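Local coordinates for protein ylmH (Streptococcus pneumoniae, PDB 2FPH) that is a cell division protein that probably binds nucleic acid, perhaps RNA through a putative RNA-binding domain related to the RRM, at residues M18-K23 with K42-L47; R11-K16 with E115-G120; E60-E65 with Q130-Q135. One frame throughout, in Å; residues are numbered along the deposited sequence. Where two conformers were deposited one is given.

Contact 1. Residues M18-K23 with K42-L47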
loop_
_atom_site.group_PDB
_atom_site.type_symbol
_atom_site.label_atom_id
_atom_site.label_comp_id
_atom_site.label_asym_id
_atom_site.label_seq_id
_atom_site.Cartn_x
_atom_site.Cartn_y
_atom_site.Cartn_z
ATOM N N MET A 18 -16.476 6.054 -3.269
ATOM C CA MET A 18 -17.444 7.124 -3.008
ATOM C C MET A 18 -17.520 7.505 -1.543
ATOM O O MET A 18 -17.611 8.740 -1.213
ATOM C CB MET A 18 -18.855 6.748 -3.568
ATOM C CG MET A 18 -18.958 6.731 -5.033
ATOM S SD MET A 18 -18.421 8.177 -5.952
ATOM C CE MET A 18 -19.483 9.312 -5.189
ATOM N N GLU A 19 -17.314 6.530 -0.669
ATOM C CA GLU A 19 -17.211 6.779 0.795
ATOM C C GLU A 19 -16.004 7.611 1.112
ATOM O O GLU A 19 -16.066 8.577 1.907
ATOM C CB GLU A 19 -17.280 5.458 1.650
ATOM C CG GLU A 19 -18.582 4.689 1.365
ATOM C CD GLU A 19 -18.656 3.244 1.860
ATOM O OE1 GLU A 19 -17.636 2.503 1.871
ATOM O OE2 GLU A 19 -19.782 2.834 2.228
ATOM N N TRP A 20 -14.882 7.295 0.467
ATOM C CA TRP A 20 -13.652 8.059 0.690
ATOM C C TRP A 20 -13.795 9.491 0.184
ATOM O O TRP A 20 -13.351 10.429 0.844
ATOM C CB TRP A 20 -12.464 7.384 0.033
ATOM C CG TRP A 20 -12.155 6.025 0.645
ATOM C CD1 TRP A 20 -12.534 5.541 1.870
ATOM C CD2 TRP A 20 -11.479 4.960 -0.004
ATOM N NE1 TRP A 20 -12.090 4.246 2.052
ATOM C CE2 TRP A 20 -11.431 3.863 0.907
ATOM C CE3 TRP A 20 -10.883 4.819 -1.260
ATOM C CZ2 TRP A 20 -10.816 2.654 0.579
ATOM C CZ3 TRP A 20 -10.230 3.578 -1.565
ATOM C CH2 TRP A 20 -10.240 2.551 -0.674
ATOM N N ILE A 21 -14.365 9.641 -0.988
ATOM C CA ILE A 21 -14.633 10.987 -1.524
ATOM C C ILE A 21 -15.518 11.796 -0.591
ATOM O O ILE A 21 -15.165 12.915 -0.275
ATOM C CB ILE A 21 -15.226 10.862 -2.913
ATOM C CG1 ILE A 21 -14.106 10.455 -3.886
ATOM C CG2 ILE A 21 -15.897 12.118 -3.387
ATOM C CD1 ILE A 21 -14.601 10.092 -5.150
ATOM N N LYS A 22 -16.590 11.179 -0.063
ATOM C CA LYS A 22 -17.459 11.847 0.924
ATOM C C LYS A 22 -16.709 12.262 2.190
ATOM O O LYS A 22 -16.988 13.305 2.709
ATOM C CB LYS A 22 -18.654 10.971 1.286
ATOM C CG LYS A 22 -19.476 11.357 2.590
ATOM C CD LYS A 22 -20.780 12.063 2.308
ATOM C CE LYS A 22 -21.558 12.429 3.634
ATOM N NZ LYS A 22 -23.044 12.048 3.618
ATOM N N LYS A 23 -15.768 11.455 2.678
ATOM C CA LYS A 23 -14.950 11.824 3.821
ATOM C C LYS A 23 -14.210 13.138 3.568
ATOM O O LYS A 23 -14.070 13.983 4.476
ATOM C CB LYS A 23 -13.886 10.747 4.103
ATOM C CG LYS A 23 -14.321 9.441 4.721
ATOM C CD LYS A 23 -15.729 9.336 5.236
ATOM C CE LYS A 23 -15.726 8.948 6.754
ATOM N NZ LYS A 23 -17.039 8.378 7.254
ATOM N N LYS A 42 -6.742 3.184 -10.852
ATOM C CA LYS A 42 -7.295 3.829 -12.021
ATOM C C LYS A 42 -8.756 4.222 -11.794
ATOM O O LYS A 42 -9.120 5.334 -12.113
ATOM C CB LYS A 42 -7.169 2.919 -13.252
ATOM C CG LYS A 42 -5.798 2.833 -13.801
ATOM C CD LYS A 42 -5.760 2.183 -15.217
ATOM C CE LYS A 42 -5.922 0.692 -15.219
ATOM N NZ LYS A 42 -4.624 -0.047 -14.955
ATOM N N LEU A 43 -9.524 3.371 -11.109
ATOM C CA LEU A 43 -10.937 3.657 -10.794
ATOM C C LEU A 43 -11.048 4.846 -9.905
ATOM O O LEU A 43 -11.860 5.713 -10.166
ATOM C CB LEU A 43 -11.541 2.489 -10.081
ATOM C CG LEU A 43 -12.444 1.466 -10.764
ATOM C CD1 LEU A 43 -12.404 1.397 -12.339
ATOM C CD2 LEU A 43 -12.528 0.181 -10.025
ATOM N N LEU A 44 -10.187 4.922 -8.880
ATOM C CA LEU A 44 -10.317 6.013 -7.910
ATOM C C LEU A 44 -9.909 7.339 -8.596
ATOM O O LEU A 44 -10.508 8.370 -8.370
ATOM C CB LEU A 44 -9.480 5.689 -6.690
ATOM C CG LEU A 44 -9.892 6.120 -5.291
ATOM C CD1 LEU A 44 -8.661 6.321 -4.381
ATOM C CD2 LEU A 44 -11.062 7.066 -5.069
ATOM N N LYS A 45 -8.858 7.336 -9.411
ATOM C CA LYS A 45 -8.485 8.514 -10.195
ATOM C C LYS A 45 -9.646 9.068 -11.064
ATOM O O LYS A 45 -9.864 10.266 -11.088
ATOM C CB LYS A 45 -7.282 8.187 -11.086
ATOM C CG LYS A 45 -5.974 8.164 -10.306
ATOM C CD LYS A 45 -4.874 7.512 -11.077
ATOM C CE LYS A 45 -3.479 7.678 -10.438
ATOM N NZ LYS A 45 -3.398 8.779 -9.455
ATOM N N ILE A 46 -10.402 8.178 -11.671
ATOM C CA ILE A 46 -11.602 8.562 -12.436
ATOM C C ILE A 46 -12.702 9.223 -11.543
ATOM O O ILE A 46 -13.173 10.365 -11.812
ATOM C CB ILE A 46 -12.187 7.414 -13.205
ATOM C CG1 ILE A 46 -11.212 6.910 -14.293
ATOM C CG2 ILE A 46 -13.451 7.841 -13.884
ATOM C CD1 ILE A 46 -11.588 5.481 -14.737
ATOM N N LEU A 47 -12.997 8.553 -10.429
ATOM C CA LEU A 47 -13.990 9.095 -9.466
ATOM C C LEU A 47 -13.534 10.464 -8.958
ATOM O O LEU A 47 -14.312 11.391 -8.900
ATOM C CB LEU A 47 -14.196 8.111 -8.315
ATOM C CG LEU A 47 -15.491 7.361 -8.000
ATOM C CD1 LEU A 47 -16.378 7.062 -9.216
ATOM C CD2 LEU A 47 -15.244 6.168 -7.134
#
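Leu47 packs against both Met18 and Ile21, two residues of neighbouring turns of helix 11-27, and buries more surface than any other residue here. Ile21 points toward it: CG1 lies anti to the carbonyl carbon (chi1 -74°), and with chi2 near 170° the chain runs on extended and puts CD1 3.8 Å from Leu47 CB. Met18 comes in beside it. Bends at both chi2 and chi3 fold its chain back, and SD sits 3.7 Å from Leu47 CG, the two side chains crossing at about a right angle and the sulfur lying near both leucine methyls. The axes of 18-23 and 42-47 approach to 10.8 Å with a signed crossing angle of -45°; their parent helices, 11-27 and 38-50, form the helical layer over the small antiparallel sheet of the N-terminal domain. One turn before Leu47, Leu44 directs its end toward the sheet side of this interface, where CD1 meets the edge of the Trp20 indole, near the ring plane, at 4.1 Å from CE3. Both residues also reach Leu71 of strand 69-72, and Phe31 stacks on the Trp20 ring. Leu14 lies against Leu47, and Tyr51 against Met18.

Contact 2. Residues R11-K16 with E115-G120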
loop_
_atom_site.group_PDB
_atom_site.type_symbol
_atom_site.label_atom_id
_atom_site.label_comp_id
_atom_site.label_asym_id
_atom_site.label_seq_id
_atom_site.Cartn_x
_atom_site.Cartn_y
_atom_site.Cartn_z
ATOM N N ARG A 11 -18.130 -2.414 -8.983
ATOM C CA ARG A 11 -19.067 -1.723 -8.096
ATOM C C ARG A 11 -18.694 -1.753 -6.646
ATOM O O ARG A 11 -18.722 -0.700 -6.018
ATOM C CB ARG A 11 -20.549 -2.088 -8.320
ATOM C CG ARG A 11 -20.955 -1.985 -9.777
ATOM C CD ARG A 11 -22.197 -2.807 -10.055
ATOM N NE ARG A 11 -23.342 -2.163 -9.418
ATOM C CZ ARG A 11 -24.558 -2.680 -9.334
ATOM N NH1 ARG A 11 -24.806 -3.940 -9.707
ATOM N NH2 ARG A 11 -25.522 -1.943 -8.787
ATOM N N PRO A 12 -18.288 -2.879 -6.090
ATOM C CA PRO A 12 -17.862 -2.888 -4.670
ATOM C C PRO A 12 -16.749 -1.886 -4.343
ATOM O O PRO A 12 -16.854 -1.153 -3.342
ATOM C CB PRO A 12 -17.465 -4.316 -4.444
ATOM C CG PRO A 12 -18.217 -5.041 -5.418
ATOM C CD PRO A 12 -18.275 -4.245 -6.672
ATOM N N PHE A 13 -15.730 -1.818 -5.206
ATOM C CA PHE A 13 -14.641 -0.867 -4.996
ATOM C C PHE A 13 -15.152 0.540 -5.167
ATOM O O PHE A 13 -14.751 1.472 -4.420
ATOM C CB PHE A 13 -13.476 -1.110 -5.938
ATOM C CG PHE A 13 -12.336 -0.194 -5.640
ATOM C CD1 PHE A 13 -11.619 -0.373 -4.478
ATOM C CD2 PHE A 13 -12.141 0.903 -6.380
ATOM C CE1 PHE A 13 -10.684 0.567 -4.103
ATOM C CE2 PHE A 13 -11.148 1.801 -6.054
ATOM C CZ PHE A 13 -10.437 1.572 -4.892
ATOM N N LEU A 14 -15.938 0.758 -6.217
ATOM C CA LEU A 14 -16.450 2.136 -6.461
ATOM C C LEU A 14 -17.283 2.639 -5.295
ATOM O O LEU A 14 -17.162 3.816 -4.882
ATOM C CB LEU A 14 -17.242 2.246 -7.710
ATOM C CG LEU A 14 -16.505 1.987 -9.004
ATOM C CD1 LEU A 14 -17.516 1.833 -10.172
ATOM C CD2 LEU A 14 -15.564 3.088 -9.227
ATOM N N ASP A 15 -18.089 1.736 -4.727
ATOM C CA ASP A 15 -18.814 2.051 -3.507
ATOM C C ASP A 15 -17.906 2.557 -2.383
ATOM O O ASP A 15 -18.260 3.517 -1.695
ATOM C CB ASP A 15 -19.559 0.832 -3.005
ATOM C CG ASP A 15 -20.773 0.481 -3.846
ATOM O OD1 ASP A 15 -21.263 1.283 -4.709
ATOM O OD2 ASP A 15 -21.299 -0.638 -3.679
ATOM N N LYS A 16 -16.768 1.886 -2.161
ATOM C CA LYS A 16 -15.786 2.303 -1.149
ATOM C C LYS A 16 -15.177 3.639 -1.542
ATOM O O LYS A 16 -14.917 4.559 -0.711
ATOM C CB LYS A 16 -14.644 1.271 -0.988
ATOM C CG LYS A 16 -15.008 -0.099 -0.413
ATOM C CD LYS A 16 -13.707 -0.950 -0.325
ATOM C CE LYS A 16 -13.857 -2.202 0.554
ATOM N NZ LYS A 16 -13.555 -1.895 1.984
ATOM N N GLU A 115 -3.866 -8.394 7.023
ATOM C CA GLU A 115 -4.694 -8.088 5.836
ATOM C C GLU A 115 -3.829 -7.487 4.709
ATOM O O GLU A 115 -2.907 -6.687 4.982
ATOM C CB GLU A 115 -5.841 -7.120 6.235
ATOM C CG GLU A 115 -6.033 -6.923 7.774
ATOM C CD GLU A 115 -7.152 -5.967 8.235
ATOM O OE1 GLU A 115 -8.357 -6.326 8.132
ATOM O OE2 GLU A 115 -6.833 -4.859 8.759
ATOM N N ARG A 116 -4.136 -7.865 3.462
ATOM C CA ARG A 116 -3.423 -7.402 2.285
ATOM C C ARG A 116 -3.411 -5.877 2.227
ATOM O O ARG A 116 -2.484 -5.298 1.688
ATOM C CB ARG A 116 -4.068 -7.937 0.968
ATOM C CG ARG A 116 -4.954 -6.814 0.329
ATOM C CD ARG A 116 -5.827 -7.239 -0.863
ATOM N NE ARG A 116 -6.960 -6.315 -1.090
ATOM C CZ ARG A 116 -7.989 -6.154 -0.259
ATOM N NH1 ARG A 116 -8.069 -6.847 0.874
ATOM N NH2 ARG A 116 -8.956 -5.291 -0.557
ATOM N N LYS A 117 -4.471 -5.243 2.698
ATOM C CA LYS A 117 -4.589 -3.772 2.566
ATOM C C LYS A 117 -3.574 -2.974 3.412
ATOM O O LYS A 117 -3.441 -1.704 3.223
ATOM C CB LYS A 117 -6.002 -3.271 2.899
ATOM C CG LYS A 117 -7.018 -3.463 1.796
ATOM C CD LYS A 117 -7.731 -2.192 1.346
ATOM C CE LYS A 117 -7.865 -2.003 -0.172
ATOM N NZ LYS A 117 -9.260 -1.521 -0.539
ATOM N N LEU A 118 -2.880 -3.655 4.343
ATOM C CA LEU A 118 -1.936 -2.962 5.270
ATOM C C LEU A 118 -0.496 -2.950 4.734
ATOM O O LEU A 118 0.395 -2.368 5.359
ATOM C CB LEU A 118 -1.881 -3.599 6.689
ATOM C CG LEU A 118 -3.201 -3.615 7.473
ATOM C CD1 LEU A 118 -2.999 -4.350 8.777
ATOM C CD2 LEU A 118 -3.663 -2.173 7.693
ATOM N N PHE A 119 -0.278 -3.564 3.595
ATOM C CA PHE A 119 1.029 -3.582 2.953
ATOM C C PHE A 119 0.868 -3.621 1.456
ATOM O O PHE A 119 -0.211 -3.953 0.937
ATOM C CB PHE A 119 1.928 -4.731 3.433
ATOM C CG PHE A 119 1.431 -6.127 3.172
ATOM C CD1 PHE A 119 0.469 -6.701 4.000
ATOM C CD2 PHE A 119 1.923 -6.887 2.103
ATOM C CE1 PHE A 119 -0.031 -7.945 3.726
ATOM C CE2 PHE A 119 1.460 -8.159 1.879
ATOM C CZ PHE A 119 0.487 -8.696 2.696
ATOM N N GLY A 120 1.959 -3.302 0.782
ATOM C CA GLY A 120 1.954 -3.230 -0.665
ATOM C C GLY A 120 2.834 -4.334 -1.207
ATOM O O GLY A 120 2.658 -5.501 -0.863
#
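A chi1 of -176° in Phe13 sets CG opposite the backbone N and swings the ring away from its own helix toward the 3-10 turn 116-118, where Lys117 answers with a long, imperfectly staggered chain that carries its ammonium group across to the aromatic ring. The two side chains span backbones whose CA atoms are 12.9 Å apart. Lys117 NZ stops 4.4 Å from Phe13 CE1, at the ring edge and close to its plane, so this is not a cation-pi interaction, which would place the charge over a face. On helix 11-27, one turn after Phe13, Lys16 reaches out alongside: its chain is extended as far as CE, then turned at chi4 (-88°). Its CD is 4.5 Å from Lys117 NZ, while the NZ atoms of Lys16 and Lys117 remain 5.0 Å apart, a spacing of like charges that would be expected to disfavour closer approach. This is a slight interdomain contact between the N-terminal YlmH region and the putative RNA-binding region, with 75 Å² buried in all and no hydrogen bond between the segments. Around it, the Phe13 ring packs on Gln40 and Leu43 of helix 38-50, and Lys117 lies against Pro34 and Ile36. The bridge runs from the start of helix 11-27, past the loop before helix 38-50, to the 3-10 turn that leads into strand 119-123.

Contact 3. Residues E60-E65 with Q130-Q135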
loop_
_atom_site.group_PDB
_atom_site.type_symbol
_atom_site.label_atom_id
_atom_site.label_comp_id
_atom_site.label_asym_id
_atom_site.label_seq_id
_atom_site.Cartn_x
_atom_site.Cartn_y
_atom_site.Cartn_z
ATOM N N GLU A 60 3.200 7.522 -8.144
ATOM C CA GLU A 60 3.741 8.669 -8.857
ATOM C C GLU A 60 4.977 9.229 -8.143
ATOM O O GLU A 60 5.490 10.251 -8.587
ATOM C CB GLU A 60 2.665 9.767 -8.965
ATOM C CG GLU A 60 1.389 9.422 -9.741
ATOM C CD GLU A 60 0.322 10.526 -9.682
ATOM O OE1 GLU A 60 -0.536 10.569 -8.755
ATOM O OE2 GLU A 60 0.325 11.396 -10.585
ATOM N N PHE A 61 5.430 8.571 -7.058
ATOM C CA PHE A 61 6.621 8.939 -6.269
ATOM C C PHE A 61 7.616 7.779 -6.203
ATOM O O PHE A 61 8.835 8.000 -6.359
ATOM C CB PHE A 61 6.242 9.315 -4.830
ATOM C CG PHE A 61 5.468 10.611 -4.705
ATOM C CD1 PHE A 61 4.133 10.677 -5.104
ATOM C CD2 PHE A 61 6.045 11.725 -4.186
ATOM C CE1 PHE A 61 3.410 11.824 -5.004
ATOM C CE2 PHE A 61 5.331 12.909 -4.085
ATOM C CZ PHE A 61 4.002 12.967 -4.484
ATOM N N VAL A 62 7.092 6.567 -5.923
ATOM C CA VAL A 62 7.832 5.298 -5.919
ATOM C C VAL A 62 7.101 4.341 -6.776
ATOM O O VAL A 62 5.918 4.072 -6.528
ATOM C CB VAL A 62 7.956 4.695 -4.474
ATOM C CG1 VAL A 62 8.627 3.382 -4.507
ATOM C CG2 VAL A 62 8.663 5.621 -3.578
ATOM N N SER A 63 7.736 3.835 -7.830
ATOM C CA SER A 63 7.037 2.934 -8.734
ATOM C C SER A 63 6.721 1.659 -7.991
ATOM O O SER A 63 7.574 1.070 -7.332
ATOM C CB SER A 63 7.828 2.571 -10.012
ATOM O OG SER A 63 8.668 3.630 -10.453
ATOM N N SER A 64 5.493 1.211 -8.161
ATOM C CA SER A 64 5.049 0.055 -7.459
ATOM C C SER A 64 3.807 -0.460 -8.071
ATOM O O SER A 64 3.176 0.208 -8.900
ATOM C CB SER A 64 4.858 0.347 -5.975
ATOM O OG SER A 64 3.852 1.313 -5.805
ATOM N N GLU A 65 3.477 -1.684 -7.741
ATOM C CA GLU A 65 2.187 -2.215 -8.180
ATOM C C GLU A 65 1.045 -1.793 -7.251
ATOM O O GLU A 65 0.118 -1.069 -7.649
ATOM C CB GLU A 65 2.254 -3.724 -8.366
ATOM C CG GLU A 65 3.141 -4.138 -9.553
ATOM C CD GLU A 65 2.991 -3.262 -10.814
ATOM O OE1 GLU A 65 1.913 -3.304 -11.469
ATOM O OE2 GLU A 65 3.968 -2.532 -11.189
ATOM N N GLN A 130 12.455 -7.245 0.523
ATOM C CA GLN A 130 11.878 -6.061 1.141
ATOM C C GLN A 130 10.371 -6.120 1.117
ATOM O O GLN A 130 9.785 -6.809 0.315
ATOM C CB GLN A 130 12.307 -4.769 0.457
ATOM C CG GLN A 130 13.832 -4.527 0.546
ATOM C CD GLN A 130 14.277 -3.416 -0.379
ATOM O OE1 GLN A 130 13.543 -3.059 -1.322
ATOM N NE2 GLN A 130 15.458 -2.857 -0.117
ATOM N N ILE A 131 9.739 -5.354 2.002
ATOM C CA ILE A 131 8.294 -5.119 1.939
ATOM C C ILE A 131 7.954 -3.657 2.230
ATOM O O ILE A 131 8.617 -3.046 3.078
ATOM C CB ILE A 131 7.602 -6.124 2.918
ATOM C CG1 ILE A 131 6.088 -6.038 2.791
ATOM C CG2 ILE A 131 8.117 -5.939 4.384
ATOM C CD1 ILE A 131 5.368 -7.029 3.554
ATOM N N MET A 132 6.983 -3.110 1.466
ATOM C CA MET A 132 6.432 -1.775 1.627
ATOM C C MET A 132 5.210 -1.912 2.529
ATOM O O MET A 132 4.312 -2.711 2.231
ATOM C CB MET A 132 5.992 -1.245 0.252
ATOM C CG MET A 132 7.104 -1.282 -0.752
ATOM S SD MET A 132 6.809 -0.333 -2.306
ATOM C CE MET A 132 8.399 0.168 -2.623
ATOM N N ILE A 133 5.223 -1.233 3.665
ATOM C CA ILE A 133 4.125 -1.322 4.651
ATOM C C ILE A 133 3.516 -0.015 5.027
ATOM O O ILE A 133 4.111 1.018 4.836
ATOM C CB ILE A 133 4.619 -2.007 5.946
ATOM C CG1 ILE A 133 5.640 -1.106 6.679
ATOM C CG2 ILE A 133 5.164 -3.407 5.608
ATOM C CD1 ILE A 133 5.812 -1.499 8.100
ATOM N N ASN A 134 2.305 -0.069 5.540
ATOM C CA ASN A 134 1.619 1.084 6.149
ATOM C C ASN A 134 2.352 1.351 7.466
ATOM O O ASN A 134 2.426 0.488 8.288
ATOM C CB ASN A 134 0.182 0.666 6.386
ATOM C CG ASN A 134 -0.638 1.679 7.188
ATOM O OD1 ASN A 134 -0.113 2.495 7.928
ATOM N ND2 ASN A 134 -1.964 1.668 6.950
ATOM N N GLN A 135 2.969 2.536 7.622
ATOM C CA GLN A 135 3.913 2.768 8.729
ATOM C C GLN A 135 3.187 2.830 10.053
ATOM O O GLN A 135 3.814 2.791 11.089
ATOM C CB GLN A 135 4.611 4.118 8.585
ATOM C CG GLN A 135 5.423 4.412 7.319
ATOM C CD GLN A 135 6.243 5.713 7.459
ATOM O OE1 GLN A 135 7.446 5.807 7.026
ATOM N NE2 GLN A 135 5.603 6.725 8.083
#
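Val62 and Met132 meet tip to tip in the tight part of the contact, Val62 CG1 lying 3.7 Å from Met132 CE. Met132 leaves strand 130-134 toward the loop with an extended start (chi2 -167°) that delivers its thioether across the gap; Val62 turns CG1 anti to the backbone N (chi1 176°), which aims that methyl at CE of Met132. Phe160 and Lys163 also touch Met132. Beside this point the packing is looser. Ser64 CB is 4.2 Å from Met132 SD, while its OG is hydrogen-bonded to Tyr66 O. Ser63, between the two touching residues, points away from the strand and is exposed. The loop is tied to the sheet a little further along, where Glu65 N is hydrogen-bonded to Asp121 OD2 of strand 119-123. Flanking Met132 in sequence, Ile131 and Ile133 pack on helix 138-144, so the methionine belongs to the opposite face of the sheet. The antiparallel order 119-123, 130-134, 85-91, 151-157, with that helix packed on one face, is consistent with an RRM-like fold; here the loop 60-65 covers part of the face opposite helix 138-144.

Contact 1 lies within the N-terminal domain, whereas contacts 2 and 3 both join that domain to the RRM-like one. Contacts 1 and 2, with centres about 12 Å apart, share helix 11-27, and Phe13 continues the apolar packing of contact 1: Leu43 CD2 lies 3.7 Å from Phe13 CD2, and Trp20 CZ3 is 3.9 Å from Phe13 CZ. Contacts 2 and 3, about 16 Å apart between centres, are coupled by neighbouring strands of one sheet, with Gly120 N 2.8 Å from Met132 O in a probable hydrogen bond. A long, weak ion pair, Lys45 NZ to Glu60 OE1 (3.4 Å), links contacts 1 and 3, whose centres are about 20 Å apart.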